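Local coordinates for protein putative metal-dependent phosphoesterase (Bifidobacterium adolescentis, PDB 3O0F) that hydrolyses phosphoester bonds as a metal-dependent phosphoesterase and binds iron and zinc ions beside an adenosine monophosphate molecule, at residues R31-Q36 with H43-A48; E58-S63 with L68-G73; L88-D93 with R282-R287; A104-A109 with P181-H186. One frame throughout, in Å; residues are numbered along the deposited sequence. Where two conformers were deposited one is given.

Overall arrangement
Four contacts illustrate how one PHP-type barrel is packed. Contacts 1 and 2 are successive examples of a helix laid on the strand that follows it, and they share a seam, since strands 44-47 and 70-80 are neighbours in the sheet. Contact 1 is buried and purely apolar between its segments; contact 2, partly buried, adds hydrogen bonds at the turn. Contact 3 is also buried but far apart in sequence, seating a late helix against the end of strand 83-90 with one bridging water; Gln91 links it to Leu72 of contact 2. Contact 4, partly buried like contact 2, lies on the nucleotide side, touches none of the others and rests on two prolines packed against an alanine and a threonine.

Contact 1: R31-Q36 with H43-A48; sequences RTLVEQ and HGVAIA. With EDO (1,2-ethanediol), chain G.
Leu33 and Val45 carry this contact, their branches crossing obliquely. Methyl CD1 of Leu33 lies 3.6 Å from CG2 of Val45, while CD2, the other Leu33 methyl, turns to the strand backbone and comes within 4.1 Å of Ala46 O. Leu33 extends its CG trans to the backbone N (chi1 165°), which carries both methyls off the helix to the strand. A looser touch joins Val34 CG2 to Val45 CG1 at 4.3 Å, which leaves Val45 with one methyl for each of the two helix residues. These are the middle and last pieces of a beta-alpha-beta unit formed by strand 15-19, helix 30-39 and strand 44-47; the short axes lie 8.8 Å apart and run nearly antiparallel, at 161°. Around these side chains, Leu33 and Val45 both touch Cys19 of the first strand, and Val34 leans on Ala62 and Ile66 of the next helix. Farther along the helix, Gln36 stretches beyond its CG and accepts a hydrogen bond at OE1 from O2 of a 1,2-ethanediol, 3.0 Å away, probably a remnant of the crystallisation liquor. An alanine at Gln36 would remove that acceptor and probably leave the diol's O2 without this mate, as well as opening a gap beside Trp262 and Leu271, which the glutamine touches. The diol in turn bonds to Trp262 NE1 and Leu271 N.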
# COMPACT_ATOMS: atom_id res chain seq x y z
N ARG A 31 15.18 -0.68 -7.01
CA ARG A 31 16.45 0.01 -7.09
C ARG A 31 16.27 1.54 -7.27
O ARG A 31 16.90 2.32 -6.57
CB ARG A 31 17.31 -0.55 -8.23
CG ARG A 31 18.66 0.15 -8.39
CD ARG A 31 19.68 -0.74 -9.16
NE ARG A 31 21.04 -0.21 -9.05
CZ ARG A 31 21.97 -0.57 -8.14
NH1 ARG A 31 21.72 -1.50 -7.21
NH2 ARG A 31 23.16 0.00 -8.17
N THR A 32 15.39 1.94 -8.16
CA THR A 32 15.11 3.38 -8.37
C THR A 32 14.58 4.03 -7.09
O THR A 32 15.02 5.12 -6.69
CB THR A 32 14.21 3.60 -9.56
OG1 THR A 32 14.93 3.19 -10.72
CG2 THR A 32 13.78 5.10 -9.70
N LEU A 33 13.67 3.32 -6.41
CA LEU A 33 13.16 3.81 -5.15
C LEU A 33 14.26 4.09 -4.14
O LEU A 33 14.30 5.16 -3.54
CB LEU A 33 12.12 2.83 -4.58
CG LEU A 33 11.71 2.98 -3.10
CD1 LEU A 33 10.98 4.33 -2.87
CD2 LEU A 33 10.85 1.83 -2.73
N VAL A 34 15.19 3.15 -3.98
CA VAL A 34 16.26 3.29 -3.00
C VAL A 34 17.24 4.38 -3.35
O VAL A 34 17.62 5.18 -2.49
CB VAL A 34 17.01 1.91 -2.76
CG1 VAL A 34 18.27 2.13 -1.95
CG2 VAL A 34 16.03 0.87 -2.15
N GLU A 35 17.63 4.43 -4.62
CA GLU A 35 18.52 5.45 -5.16
C GLU A 35 17.93 6.85 -4.96
O GLU A 35 18.61 7.75 -4.49
CB GLU A 35 18.73 5.23 -6.66
CG GLU A 35 19.43 6.41 -7.39
CD GLU A 35 18.72 6.86 -8.69
OE1 GLU A 35 17.68 6.29 -9.08
OE2 GLU A 35 19.20 7.80 -9.32
N GLN A 36 16.67 7.01 -5.32
CA GLN A 36 16.01 8.31 -5.17
C GLN A 36 15.80 8.71 -3.71
O GLN A 36 16.05 9.85 -3.35
CB GLN A 36 14.70 8.35 -5.94
CG GLN A 36 14.93 8.30 -7.48
CD GLN A 36 13.60 8.49 -8.26
OE1 GLN A 36 12.53 8.46 -7.67
NE2 GLN A 36 13.70 8.70 -9.57
N HIS A 43 16.27 9.19 5.61
CA HIS A 43 17.07 8.28 6.48
C HIS A 43 16.84 6.82 6.16
O HIS A 43 17.62 5.96 6.52
CB HIS A 43 16.77 8.54 7.94
CG HIS A 43 17.08 9.93 8.37
ND1 HIS A 43 16.74 10.41 9.62
CD2 HIS A 43 17.70 10.95 7.73
CE1 HIS A 43 17.15 11.66 9.73
NE2 HIS A 43 17.75 12.01 8.61
N GLY A 44 15.75 6.53 5.48
CA GLY A 44 15.47 5.19 5.05
C GLY A 44 14.17 5.20 4.26
O GLY A 44 13.53 6.24 4.11
N VAL A 45 13.80 4.04 3.78
CA VAL A 45 12.61 3.87 2.97
C VAL A 45 12.01 2.51 3.27
O VAL A 45 12.67 1.66 3.83
CB VAL A 45 13.06 4.06 1.46
CG1 VAL A 45 13.77 2.82 0.91
CG2 VAL A 45 11.93 4.54 0.59
N ALA A 46 10.76 2.31 2.90
CA ALA A 46 10.18 1.01 2.86
C ALA A 46 9.57 0.74 1.52
O ALA A 46 8.93 1.61 0.89
CB ALA A 46 9.07 0.86 3.95
N ILE A 47 9.68 -0.50 1.11
CA ILE A 47 8.86 -1.00 0.03
C ILE A 47 7.52 -1.54 0.64
O ILE A 47 7.53 -2.15 1.70
CB ILE A 47 9.59 -2.03 -0.76
CG1 ILE A 47 8.79 -2.40 -2.03
CG2 ILE A 47 9.99 -3.24 0.14
CD1 ILE A 47 9.67 -3.18 -3.15
N ALA A 48 6.40 -1.26 -0.00
CA ALA A 48 5.07 -1.62 0.56
C ALA A 48 4.10 -1.95 -0.54
O ALA A 48 2.96 -1.47 -0.54
CB ALA A 48 4.51 -0.46 1.42
C1 EDO G . 10.05 11.58 -6.57
O1 EDO G . 8.62 11.72 -6.28
C2 EDO G . 10.38 11.34 -8.04
O2 EDO G . 10.11 9.98 -8.46

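Contact 2: E58-S63 with L68-G73; sequences EATEAS and LPLLLG
Leu70 lays its CD2 methyl over one turn of helix 56-66, 3.6 Å from Ala59 CB and 3.4 Å from Ala59 O. The pair belongs to the beta-alpha-beta unit of strand 44-47, helix 56-66 and strand 70-80, in which the chain reverses after the helix and returns along it: the short axes of 58-63 and 70-73 are 9.1 Å apart and antiparallel within a few degrees, at 178°. Polar bonds hold the turn where the two elements meet. Leu68 N donates to Ser63 O at 3.1 Å, in the carbonyl plane and on a lone pair. In the other direction Ser63 OG, swung trans to its own backbone N (chi1 168°), gives a short hydrogen bond of 2.5 Å to Leu68 O, approaching with a tilt of 32° from that carbonyl's plane. Ser63 thus grips Leu68 with both backbone and side chain, and its CB also packs on CB of Leu70. Changing Ser63 to an alanine would take away the hydroxyl and probably leave Leu68 O without this donor, so that the start of the returning segment would be held less firmly to the helix. The opposite face of the strand faces other partners, with Leu71 resting on Ala46 and Ile17. Thr60 and Leu72 cross at about a right angle: Thr60 OG1, already hydrogen-bonded to Trp56 O, sits 3.8 Å from Leu72 CD1.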
# COMPACT_ATOMS: atom_id res chain seq x y z
N GLU A 58 14.92 -7.70 -4.48
CA GLU A 58 15.44 -6.52 -5.20
C GLU A 58 15.67 -5.30 -4.30
O GLU A 58 16.71 -4.63 -4.40
CB GLU A 58 14.54 -6.15 -6.38
CG GLU A 58 14.70 -7.15 -7.52
CD GLU A 58 14.08 -6.69 -8.83
OE1 GLU A 58 13.75 -5.48 -8.98
OE2 GLU A 58 13.95 -7.56 -9.73
N ALA A 59 14.71 -4.99 -3.43
CA ALA A 59 14.85 -3.85 -2.52
C ALA A 59 16.04 -4.05 -1.58
O ALA A 59 16.81 -3.15 -1.32
CB ALA A 59 13.53 -3.63 -1.69
N THR A 60 16.18 -5.26 -1.04
CA THR A 60 17.29 -5.53 -0.11
C THR A 60 18.63 -5.34 -0.80
O THR A 60 19.55 -4.70 -0.26
CB THR A 60 17.16 -6.96 0.50
OG1 THR A 60 15.92 -7.03 1.21
CG2 THR A 60 18.31 -7.25 1.49
N GLU A 61 18.75 -5.90 -2.00
CA GLU A 61 19.99 -5.78 -2.77
C GLU A 61 20.35 -4.32 -3.01
O GLU A 61 21.49 -3.90 -2.85
CB GLU A 61 19.88 -6.54 -4.09
CG GLU A 61 19.78 -8.08 -3.91
CD GLU A 61 19.42 -8.80 -5.22
OE1 GLU A 61 20.36 -9.14 -5.99
OE2 GLU A 61 18.22 -9.05 -5.49
N ALA A 62 19.36 -3.55 -3.44
CA ALA A 62 19.53 -2.12 -3.71
C ALA A 62 20.01 -1.40 -2.45
O ALA A 62 20.94 -0.57 -2.48
CB ALA A 62 18.22 -1.52 -4.24
N SER A 63 19.35 -1.69 -1.34
CA SER A 63 19.63 -1.06 -0.06
C SER A 63 21.07 -1.29 0.33
O SER A 63 21.73 -0.40 0.86
CB SER A 63 18.76 -1.71 1.02
OG SER A 63 19.19 -1.33 2.31
N LEU A 68 21.38 2.52 1.96
CA LEU A 68 20.26 3.19 2.58
C LEU A 68 19.46 2.13 3.29
O LEU A 68 19.02 1.17 2.66
CB LEU A 68 19.37 3.90 1.57
CG LEU A 68 18.20 4.67 2.16
CD1 LEU A 68 18.66 5.98 2.76
CD2 LEU A 68 17.18 4.89 1.07
N PRO A 69 19.26 2.31 4.59
CA PRO A 69 18.42 1.45 5.41
C PRO A 69 17.05 1.26 4.78
O PRO A 69 16.44 2.22 4.30
CB PRO A 69 18.28 2.23 6.72
CG PRO A 69 19.45 3.13 6.75
CD PRO A 69 19.78 3.46 5.35
N LEU A 70 16.53 0.04 4.90
CA LEU A 70 15.29 -0.38 4.27
C LEU A 70 14.36 -1.10 5.25
O LEU A 70 14.81 -1.98 5.98
CB LEU A 70 15.64 -1.34 3.17
CG LEU A 70 14.51 -2.00 2.41
CD1 LEU A 70 13.87 -0.92 1.54
CD2 LEU A 70 15.05 -3.12 1.57
N LEU A 71 13.07 -0.78 5.22
CA LEU A 71 12.05 -1.58 5.90
C LEU A 71 11.32 -2.42 4.85
O LEU A 71 11.00 -1.94 3.74
CB LEU A 71 11.09 -0.63 6.67
CG LEU A 71 10.46 -0.82 8.02
CD1 LEU A 71 11.50 -1.11 9.09
CD2 LEU A 71 9.61 0.45 8.37
N LEU A 72 11.11 -3.70 5.16
CA LEU A 72 10.42 -4.59 4.26
C LEU A 72 8.93 -4.63 4.62
O LEU A 72 8.57 -4.94 5.75
CB LEU A 72 11.02 -6.00 4.27
CG LEU A 72 12.44 -6.08 3.63
CD1 LEU A 72 13.14 -7.42 3.84
CD2 LEU A 72 12.42 -5.68 2.13
N GLY A 73 8.08 -4.27 3.66
CA GLY A 73 6.67 -4.13 3.94
C GLY A 73 5.74 -4.53 2.81
O GLY A 73 6.16 -4.87 1.71

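Contact 3: L88-D93 with R282-R287; sequences LAFQYD and REILCR
Two turns in succession, at chi1 (-62°) and chi2 (-68°), bend the Gln91 side chain and set its amide alongside Leu285, with Gln91 NE2 3.9 Å from the Leu285 CD2 methyl. The amide end lies slantwise against the leucine branch. Leu285 starts out from the helix in another direction, and its far end folds back to make the touch. Polar continuity comes from a water that accepts from Gln91 NE2 at 3.0 Å and donates to Leu285 O at 2.6 Å, so the amide nitrogen is tied to the helix backbone through one solvent molecule. The other end of the amide is held too, since Gln91 OE1 accepts from Leu72 N; bonds at both ends fix its rotation. One residue earlier, Phe90 meets the helix through its CB, 3.9 Å from Ile284 CG2, and that methyl lies obliquely to the aromatic ring. All this belongs to a PHP domain, a variant of the beta/alpha barrel. Ile284 also packs on Ile17 and Leu255, which belong to the two outermost strands of the sheet, consistent with helix 278-287 closing one end of a barrel-like sheet. Phe90 points its side chain into the same interior, about 9 Å from a bound iron. Within the helix, Arg287 grips Glu283 side-on: NE and NH2 both reach OE2, with NE the closer at 2.8 Å and on the anti lone pair. Arg287 NH1 turns to Asp228, forming a second salt bridge.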
# COMPACT_ATOMS: atom_id res chain seq x y z
N LEU A 88 -0.81 -1.66 6.34
CA LEU A 88 0.61 -1.74 6.08
C LEU A 88 1.19 -2.76 7.08
O LEU A 88 0.92 -2.67 8.29
CB LEU A 88 1.24 -0.36 6.29
CG LEU A 88 0.88 0.75 5.31
CD1 LEU A 88 1.38 2.08 5.86
CD2 LEU A 88 1.44 0.54 3.91
N ALA A 89 1.96 -3.72 6.56
CA ALA A 89 2.55 -4.82 7.33
C ALA A 89 4.03 -4.78 7.12
O ALA A 89 4.50 -4.81 5.99
CB ALA A 89 2.02 -6.15 6.84
N PHE A 90 4.78 -4.64 8.20
CA PHE A 90 6.23 -4.53 8.08
C PHE A 90 6.94 -5.64 8.87
O PHE A 90 6.48 -6.05 9.95
CB PHE A 90 6.71 -3.20 8.64
CG PHE A 90 6.17 -2.00 7.91
CD1 PHE A 90 6.69 -1.65 6.66
CD2 PHE A 90 5.16 -1.25 8.46
CE1 PHE A 90 6.15 -0.56 5.96
CE2 PHE A 90 4.65 -0.13 7.80
CZ PHE A 90 5.15 0.20 6.54
N GLN A 91 8.09 -6.02 8.34
CA GLN A 91 9.06 -6.86 9.06
C GLN A 91 8.45 -8.14 9.60
O GLN A 91 8.59 -8.47 10.79
CB GLN A 91 9.75 -6.04 10.17
CG GLN A 91 10.56 -4.83 9.60
CD GLN A 91 11.78 -5.25 8.78
OE1 GLN A 91 11.90 -4.91 7.60
NE2 GLN A 91 12.70 -5.98 9.43
N TYR A 92 7.78 -8.87 8.73
CA TYR A 92 7.20 -10.18 9.07
C TYR A 92 7.92 -11.27 8.30
O TYR A 92 8.61 -10.98 7.31
CB TYR A 92 5.70 -10.20 8.79
CG TYR A 92 5.35 -9.96 7.37
CD1 TYR A 92 5.26 -11.01 6.48
CD2 TYR A 92 5.10 -8.68 6.92
CE1 TYR A 92 4.92 -10.79 5.17
CE2 TYR A 92 4.77 -8.44 5.59
CZ TYR A 92 4.67 -9.49 4.73
OH TYR A 92 4.35 -9.25 3.43
N ASP A 93 7.76 -12.51 8.73
CA ASP A 93 8.38 -13.65 8.02
C ASP A 93 7.73 -13.90 6.66
O ASP A 93 6.58 -14.33 6.59
CB ASP A 93 8.31 -14.90 8.89
CG ASP A 93 8.75 -16.16 8.18
OD1 ASP A 93 9.29 -16.09 7.03
OD2 ASP A 93 8.48 -17.23 8.77
N ARG A 282 12.62 2.78 14.54
CA ARG A 282 13.32 1.93 15.53
C ARG A 282 12.42 0.94 16.18
O ARG A 282 12.71 -0.27 16.26
CB ARG A 282 13.97 2.78 16.63
CG ARG A 282 15.41 2.78 16.59
CD ARG A 282 16.02 3.49 17.79
NE ARG A 282 17.15 4.22 17.29
CZ ARG A 282 17.19 5.51 16.98
NH1 ARG A 282 16.16 6.32 17.21
NH2 ARG A 282 18.31 6.00 16.49
N GLU A 283 11.31 1.44 16.65
CA GLU A 283 10.33 0.62 17.32
C GLU A 283 9.70 -0.41 16.39
O GLU A 283 9.47 -1.54 16.79
CB GLU A 283 9.30 1.51 18.03
CG GLU A 283 8.28 0.79 18.94
CD GLU A 283 8.87 -0.13 20.03
OE1 GLU A 283 10.03 0.07 20.50
OE2 GLU A 283 8.14 -1.06 20.46
N ILE A 284 9.45 -0.06 15.13
CA ILE A 284 8.94 -1.06 14.20
C ILE A 284 9.92 -2.23 14.05
O ILE A 284 9.54 -3.43 13.97
CB ILE A 284 8.62 -0.43 12.83
CG1 ILE A 284 7.45 0.57 12.95
CG2 ILE A 284 8.27 -1.54 11.77
CD1 ILE A 284 7.16 1.38 11.67
N LEU A 285 11.19 -1.87 13.92
CA LEU A 285 12.27 -2.83 13.69
C LEU A 285 12.44 -3.76 14.87
O LEU A 285 12.66 -5.00 14.72
CB LEU A 285 13.58 -2.09 13.40
CG LEU A 285 13.74 -1.56 11.96
CD1 LEU A 285 14.90 -0.59 11.89
CD2 LEU A 285 13.95 -2.67 10.95
N CYS A 286 12.34 -3.17 16.06
CA CYS A 286 12.44 -3.91 17.32
C CYS A 286 11.27 -4.84 17.57
O CYS A 286 11.47 -5.93 18.08
CB CYS A 286 12.64 -2.97 18.51
SG CYS A 286 14.23 -2.11 18.47
N ARG A 287 10.06 -4.45 17.16
CA ARG A 287 8.93 -5.32 17.29
C ARG A 287 8.87 -6.42 16.26
O ARG A 287 8.31 -7.46 16.56
CB ARG A 287 7.61 -4.57 17.16
CG ARG A 287 7.37 -3.70 18.27
CD ARG A 287 5.97 -3.22 18.23
NE ARG A 287 5.89 -2.12 19.12
CZ ARG A 287 4.78 -1.49 19.47
NH1 ARG A 287 3.59 -1.86 18.99
NH2 ARG A 287 4.91 -0.49 20.32
O HOH W 1 12.87 -6.13 12.43

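Contact 4: A104-A109 with P181-H186; sequences ANTRAA and PSPSTH
Ala109 and Thr106, one helical turn apart, face the extended run Pro181-Ser184 that passes beside them, with CA atoms 6.4 Å apart for Ala109 and Pro181 and 6.6 Å apart for Thr106 and Ser182. The side chains that meet are small. Ala109 points its CB at Pro181, 4.1 Å from ring atom CD and 4.0 Å from Pro181 O, so one methyl group rests against both the ring and the carbonyl of the same residue. Thr106 and Pro183 cross at about a right angle, and Thr106 OG1 comes 3.7 Å from Pro183 CD. That oxygen lies beside its own backbone N (chi1 -63°), a position from which it bonds back to Met102 O in the preceding turn; toward the proline it meets a ring carbon, a van der Waals touch. The long helix 97-124 also bears Arg110 and Arg113, which bind the adenosine monophosphate, and Thr106 stands about 8 Å from that nucleotide, so the proline-bearing run packs close to these arginines, the side chain of Pro181 being about 5 Å from that of Arg113. Beyond Pro183 the chain enters helix 185-194 through a serine N-cap: Ser184 OG accepts from Glu187 N. The run is also tied to strand 70-80, because Pro183 and Thr185 both make backbone bonds with Val79, and Thr185 OG1 bonds to Asp80. On the helix itself, Arg107 folds its guanidinium so that one face lies over Ala104 CA, 3.9 Å above the plane and offset toward the rim, while its NH1 bonds to Asp51 O.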
# COMPACT_ATOMS: atom_id res chain seq x y z
N ALA A 104 -1.70 -15.01 -1.96
CA ALA A 104 -1.91 -15.72 -3.22
C ALA A 104 -3.39 -15.66 -3.57
O ALA A 104 -3.74 -15.43 -4.72
CB ALA A 104 -1.42 -17.21 -3.14
N ASN A 105 -4.25 -15.84 -2.56
CA ASN A 105 -5.68 -15.77 -2.78
C ASN A 105 -6.09 -14.38 -3.20
O ASN A 105 -6.94 -14.24 -4.08
CB ASN A 105 -6.47 -16.14 -1.52
CG ASN A 105 -6.27 -17.58 -1.08
OD1 ASN A 105 -5.82 -18.41 -1.85
ND2 ASN A 105 -6.60 -17.88 0.17
N THR A 106 -5.53 -13.35 -2.59
CA THR A 106 -5.93 -11.98 -2.97
C THR A 106 -5.46 -11.65 -4.37
O THR A 106 -6.18 -11.01 -5.13
CB THR A 106 -5.42 -10.91 -2.02
OG1 THR A 106 -5.99 -11.13 -0.72
CG2 THR A 106 -5.81 -9.51 -2.53
N ARG A 107 -4.26 -12.10 -4.73
CA ARG A 107 -3.74 -11.84 -6.07
C ARG A 107 -4.58 -12.57 -7.13
O ARG A 107 -4.85 -11.98 -8.17
CB ARG A 107 -2.24 -12.17 -6.19
CG ARG A 107 -1.32 -11.28 -5.32
CD ARG A 107 0.11 -11.35 -5.81
NE ARG A 107 0.64 -12.69 -5.56
CZ ARG A 107 1.19 -13.12 -4.43
NH1 ARG A 107 1.39 -12.31 -3.37
NH2 ARG A 107 1.57 -14.38 -4.37
N ALA A 108 -5.01 -13.81 -6.85
CA ALA A 108 -5.84 -14.56 -7.80
C ALA A 108 -7.23 -13.91 -7.91
O ALA A 108 -7.79 -13.78 -9.02
CB ALA A 108 -5.93 -16.10 -7.42
N ALA A 109 -7.81 -13.51 -6.78
CA ALA A 109 -9.10 -12.80 -6.79
C ALA A 109 -9.01 -11.46 -7.58
O ALA A 109 -9.87 -11.15 -8.43
CB ALA A 109 -9.60 -12.56 -5.31
N PRO A 181 -12.93 -9.46 -3.87
CA PRO A 181 -13.10 -10.19 -2.59
C PRO A 181 -11.82 -10.02 -1.72
O PRO A 181 -10.71 -10.23 -2.23
CB PRO A 181 -13.28 -11.65 -3.02
CG PRO A 181 -13.73 -11.56 -4.48
CD PRO A 181 -13.04 -10.35 -5.04
N SER A 182 -11.99 -9.60 -0.48
CA SER A 182 -10.87 -9.25 0.39
C SER A 182 -10.99 -9.89 1.74
O SER A 182 -12.10 -10.05 2.25
CB SER A 182 -10.86 -7.74 0.63
OG SER A 182 -10.49 -7.07 -0.56
N PRO A 183 -9.84 -10.17 2.39
CA PRO A 183 -9.96 -10.68 3.76
C PRO A 183 -10.42 -9.58 4.73
O PRO A 183 -10.30 -8.38 4.42
CB PRO A 183 -8.53 -11.15 4.08
CG PRO A 183 -7.64 -10.31 3.20
CD PRO A 183 -8.45 -10.11 1.92
N SER A 184 -10.92 -9.97 5.89
CA SER A 184 -11.27 -8.99 6.90
C SER A 184 -10.01 -8.44 7.58
O SER A 184 -8.95 -9.07 7.59
CB SER A 184 -12.17 -9.59 7.95
OG SER A 184 -11.40 -10.49 8.74
N THR A 185 -10.15 -7.24 8.14
CA THR A 185 -9.09 -6.64 8.95
C THR A 185 -8.72 -7.53 10.14
O THR A 185 -7.56 -7.62 10.46
CB THR A 185 -9.48 -5.25 9.46
OG1 THR A 185 -10.74 -5.32 10.14
CG2 THR A 185 -9.58 -4.26 8.29
N HIS A 186 -9.69 -8.22 10.74
CA HIS A 186 -9.37 -9.12 11.86
C HIS A 186 -8.49 -10.29 11.42
O HIS A 186 -7.59 -10.70 12.16
CB HIS A 186 -10.65 -9.64 12.52
CG HIS A 186 -11.69 -8.58 12.73
ND1 HIS A 186 -11.44 -7.43 13.45
CD2 HIS A 186 -12.97 -8.50 12.31
CE1 HIS A 186 -12.53 -6.68 13.45
NE2 HIS A 186 -13.47 -7.30 12.76